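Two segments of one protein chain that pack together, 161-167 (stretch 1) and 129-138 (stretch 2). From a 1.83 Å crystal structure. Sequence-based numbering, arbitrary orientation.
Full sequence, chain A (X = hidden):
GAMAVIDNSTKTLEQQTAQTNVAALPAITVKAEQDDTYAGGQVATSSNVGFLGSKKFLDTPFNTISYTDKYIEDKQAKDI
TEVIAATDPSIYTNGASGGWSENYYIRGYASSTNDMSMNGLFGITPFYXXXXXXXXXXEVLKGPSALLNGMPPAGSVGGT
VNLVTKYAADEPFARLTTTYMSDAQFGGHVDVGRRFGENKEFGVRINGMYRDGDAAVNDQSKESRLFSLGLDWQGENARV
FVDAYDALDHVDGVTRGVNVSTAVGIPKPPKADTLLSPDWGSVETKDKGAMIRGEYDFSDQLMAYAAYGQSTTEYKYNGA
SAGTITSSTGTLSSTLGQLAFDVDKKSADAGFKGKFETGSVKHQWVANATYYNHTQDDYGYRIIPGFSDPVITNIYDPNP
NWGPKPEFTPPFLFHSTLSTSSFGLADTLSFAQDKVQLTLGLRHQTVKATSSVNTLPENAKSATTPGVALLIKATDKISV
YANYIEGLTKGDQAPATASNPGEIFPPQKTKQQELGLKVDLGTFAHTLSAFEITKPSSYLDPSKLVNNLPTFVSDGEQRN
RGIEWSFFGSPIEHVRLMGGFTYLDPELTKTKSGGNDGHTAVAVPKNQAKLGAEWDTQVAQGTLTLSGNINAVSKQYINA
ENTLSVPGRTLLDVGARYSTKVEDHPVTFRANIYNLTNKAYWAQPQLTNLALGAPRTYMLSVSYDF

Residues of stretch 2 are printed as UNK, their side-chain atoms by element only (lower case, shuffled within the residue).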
# COMPACT_ATOMS: atom_id res chain seq x y z
N VAL A 161 31.64 3.45 -16.96
CA VAL A 161 30.52 4.35 -17.01
C VAL A 161 31.06 5.72 -17.43
O VAL A 161 31.92 6.28 -16.75
CB VAL A 161 29.84 4.44 -15.64
CG1 VAL A 161 28.67 5.41 -15.67
CG2 VAL A 161 29.40 3.06 -15.15
N ASN A 162 30.54 6.22 -18.56
CA ASN A 162 30.98 7.49 -19.13
C ASN A 162 29.79 8.46 -19.11
O ASN A 162 28.72 8.16 -19.66
CB ASN A 162 31.52 7.30 -20.55
CG ASN A 162 32.03 8.59 -21.15
OD1 ASN A 162 32.77 9.34 -20.50
ND2 ASN A 162 31.56 8.92 -22.36
N LEU A 163 29.99 9.60 -18.43
CA LEU A 163 28.95 10.59 -18.27
C LEU A 163 29.22 11.74 -19.24
O LEU A 163 30.32 12.33 -19.24
CB LEU A 163 28.93 11.10 -16.83
CG LEU A 163 28.89 10.00 -15.75
CD1 LEU A 163 28.82 10.62 -14.37
CD2 LEU A 163 27.71 9.07 -15.96
N VAL A 164 28.26 11.96 -20.14
CA VAL A 164 28.37 12.96 -21.19
C VAL A 164 27.59 14.20 -20.74
O VAL A 164 26.39 14.10 -20.43
CB VAL A 164 27.83 12.41 -22.52
CG1 VAL A 164 27.85 13.46 -23.63
CG2 VAL A 164 28.57 11.15 -22.95
N THR A 165 28.27 15.34 -20.64
CA THR A 165 27.66 16.54 -20.08
C THR A 165 26.72 17.19 -21.11
O THR A 165 26.76 16.87 -22.31
CB THR A 165 28.72 17.54 -19.61
OG1 THR A 165 29.56 17.85 -20.72
CG2 THR A 165 29.53 16.99 -18.45
N LYS A 166 25.88 18.09 -20.61
CA LYS A 166 24.91 18.84 -21.44
C LYS A 166 25.57 20.11 -22.00
O LYS A 166 26.19 20.88 -21.26
CB LYS A 166 23.73 19.28 -20.58
CG LYS A 166 22.78 18.19 -20.12
CD LYS A 166 21.83 18.69 -19.02
CE LYS A 166 20.67 17.75 -18.76
NZ LYS A 166 19.78 18.28 -17.69
N TYR A 167 25.31 20.38 -23.29
CA TYR A 167 25.67 21.66 -23.91
C TYR A 167 24.40 22.29 -24.52
O TYR A 167 23.37 21.61 -24.72
CB TYR A 167 26.77 21.43 -24.95
CG TYR A 167 28.04 20.84 -24.39
CD1 TYR A 167 28.89 21.60 -23.59
CD2 TYR A 167 28.35 19.51 -24.59
CE1 TYR A 167 30.05 21.06 -23.06
CE2 TYR A 167 29.51 18.95 -24.07
CZ TYR A 167 30.36 19.72 -23.29
OH TYR A 167 31.49 19.15 -22.76
N UNK A 129 29.18 9.46 -5.02
CA UNK A 129 27.80 9.47 -5.54
C UNK A 129 27.61 10.68 -6.45
O UNK A 129 28.04 11.77 -6.11
n UNK A 129 24.51 9.23 -2.56
c UNK A 129 25.32 9.58 -4.85
n UNK A 129 25.11 9.05 -0.38
c UNK A 129 26.78 9.49 -4.40
c UNK A 129 24.80 8.46 -1.52
n UNK A 129 24.64 7.14 -1.59
c UNK A 129 24.40 8.79 -3.93
N UNK A 130 26.97 10.45 -7.60
CA UNK A 130 26.76 11.44 -8.61
C UNK A 130 25.26 11.57 -8.88
O UNK A 130 24.66 10.67 -9.44
c UNK A 130 27.30 12.12 -10.99
o UNK A 130 28.94 11.10 -9.56
c UNK A 130 27.55 11.11 -9.89
N UNK A 131 24.72 12.78 -8.65
CA UNK A 131 23.35 13.11 -9.08
C UNK A 131 23.38 13.49 -10.56
O UNK A 131 24.30 14.15 -11.03
c UNK A 131 22.72 14.19 -8.20
o UNK A 131 21.30 14.20 -8.37
N UNK A 132 22.48 12.94 -11.39
CA UNK A 132 22.69 13.00 -12.83
C UNK A 132 22.12 14.18 -13.63
O UNK A 132 22.10 14.12 -14.88
c UNK A 132 22.00 11.72 -13.32
c UNK A 132 21.44 11.96 -11.00
c UNK A 132 20.89 11.49 -12.32
N UNK A 133 21.82 15.30 -12.96
CA UNK A 133 21.11 16.42 -13.62
C UNK A 133 21.98 17.09 -14.70
O UNK A 133 21.44 17.74 -15.58
c UNK A 133 19.74 16.18 -10.62
c UNK A 133 19.46 17.07 -11.82
o UNK A 133 20.95 15.87 -10.37
c UNK A 133 20.69 17.48 -12.60
o UNK A 133 18.79 15.87 -9.88
N UNK A 134 23.30 16.96 -14.62
CA UNK A 134 24.14 17.71 -15.57
C UNK A 134 24.50 16.88 -16.80
O UNK A 134 25.26 17.35 -17.66
c UNK A 134 26.34 17.19 -14.35
c UNK A 134 28.81 18.31 -14.98
s UNK A 134 27.81 17.93 -13.55
c UNK A 134 25.41 18.25 -14.89
N UNK A 135 23.90 15.69 -16.97
CA UNK A 135 24.33 14.83 -18.07
C UNK A 135 23.26 14.66 -19.14
O UNK A 135 22.09 14.37 -18.84
c UNK A 135 26.62 13.60 -14.18
c UNK A 135 25.90 13.65 -16.48
c UNK A 135 25.65 13.37 -15.14
c UNK A 135 27.15 14.14 -16.83
c UNK A 135 24.83 13.48 -17.52
c UNK A 135 27.84 14.14 -14.53
c UNK A 135 28.11 14.40 -15.86
N UNK A 136 23.72 14.69 -20.39
CA UNK A 136 22.91 14.39 -21.56
C UNK A 136 22.83 12.89 -21.83
O UNK A 136 21.86 12.41 -22.42
N UNK A 137 23.90 12.16 -21.49
CA UNK A 137 23.96 10.72 -21.70
C UNK A 137 24.68 10.08 -20.52
O UNK A 137 25.58 10.66 -19.93
c UNK A 137 21.53 11.87 -26.14
n UNK A 137 22.46 10.93 -26.00
c UNK A 137 22.89 10.34 -24.74
n UNK A 137 21.19 12.24 -27.37
n UNK A 137 20.94 12.45 -25.09
c UNK A 137 24.17 10.99 -24.25
c UNK A 137 24.69 10.33 -22.99
N UNK A 138 24.27 8.86 -20.19
CA UNK A 138 24.99 8.01 -19.27
C UNK A 138 25.28 6.70 -19.99
O UNK A 138 24.34 5.99 -20.35
c UNK A 138 24.17 7.75 -17.99
c UNK A 138 24.84 6.68 -17.13
c UNK A 138 23.97 9.02 -17.19

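Position 129 carries three carbons, a nitrogen, then a carbon bearing two more nitrogens: a guanidinium, out of reach of stretch 1. It is Arg129. Position 130 has one carbon bearing an oxygen and a carbon; its CA-to-CB bond points toward stretch 1, and its methyl lies 4.0 Å from Leu163 CD1. The hydroxyl oxygen beside a methyl on the one carbon makes it Thr130. At 131 a single carbon ends in one oxygen, with no contact across: Ser131. Three carbons at 132 close a ring onto the backbone nitrogen, which defines Pro132; its O accepts a bond from the backbone N of position 135, 3.2 Å away, closing a backbone hydrogen bond from 135 back to 132.

Position 133 has three carbons, the last holding two oxygens. Its CA-to-CB bond points away, and one of those oxygens takes a 2.6 Å hydrogen bond from Ser131 OG. This is Glu133, yet what it offers stretch 1 is its backbone: Lys166 NZ donates to Glu133 O at 2.7 Å. At 134 an unbranched chain runs two carbons, sulfur, carbon; the terminal methyl sits 3.8 Å from Thr165 CG2. The sulfur names Met134, whose O receives Lys166 N at 3.1 Å.

Position 135 is one carbon and a six-carbon ring with no oxygen. Leu163 CB lies over one face, 3.7 Å from the ring centroid, a CH-pi contact, while Val164 O sits at the edge. It is Phe135. Position 136 has no side-chain atoms and is Gly136. Its N donates to Val164 O at 2.7 Å. An ideal CB would have room here, so this contact alone does not demand glycine.

Position 137 repeats the guanidinium pattern. Its CB lies 3.8 Å from Val164 CB on a shared face of the sheet, but the chain's end leads away, and one terminal nitrogen bonds Gly136 O at 2.8 Å: Arg137. At 138 one carbon bears two more, and one of these lies 3.9 Å from Leu163 CD2, on the face opposite the Arg137-Val164 pair: Val138.

The rule is a short antiparallel pairing interrupted by a bulge. Val164 N donates to Arg137 O at 3.0 Å, and Val164 O accepts both Gly136 N and, weakly at 3.3 Å, Arg137 N. One carbonyl thus serves two successive amides as the register shifts by one between Val164 and Thr165. Beyond the shift, Lys166 holds the turn through backbone and side chain, its extended arm reaching the backbone carbonyl of Glu133. Leu163 gathers Thr130, Phe135 and Val138, so apolar packing supports the backbone bonds.

Stretch 2, residues 129-138: RTSPEMFGRV
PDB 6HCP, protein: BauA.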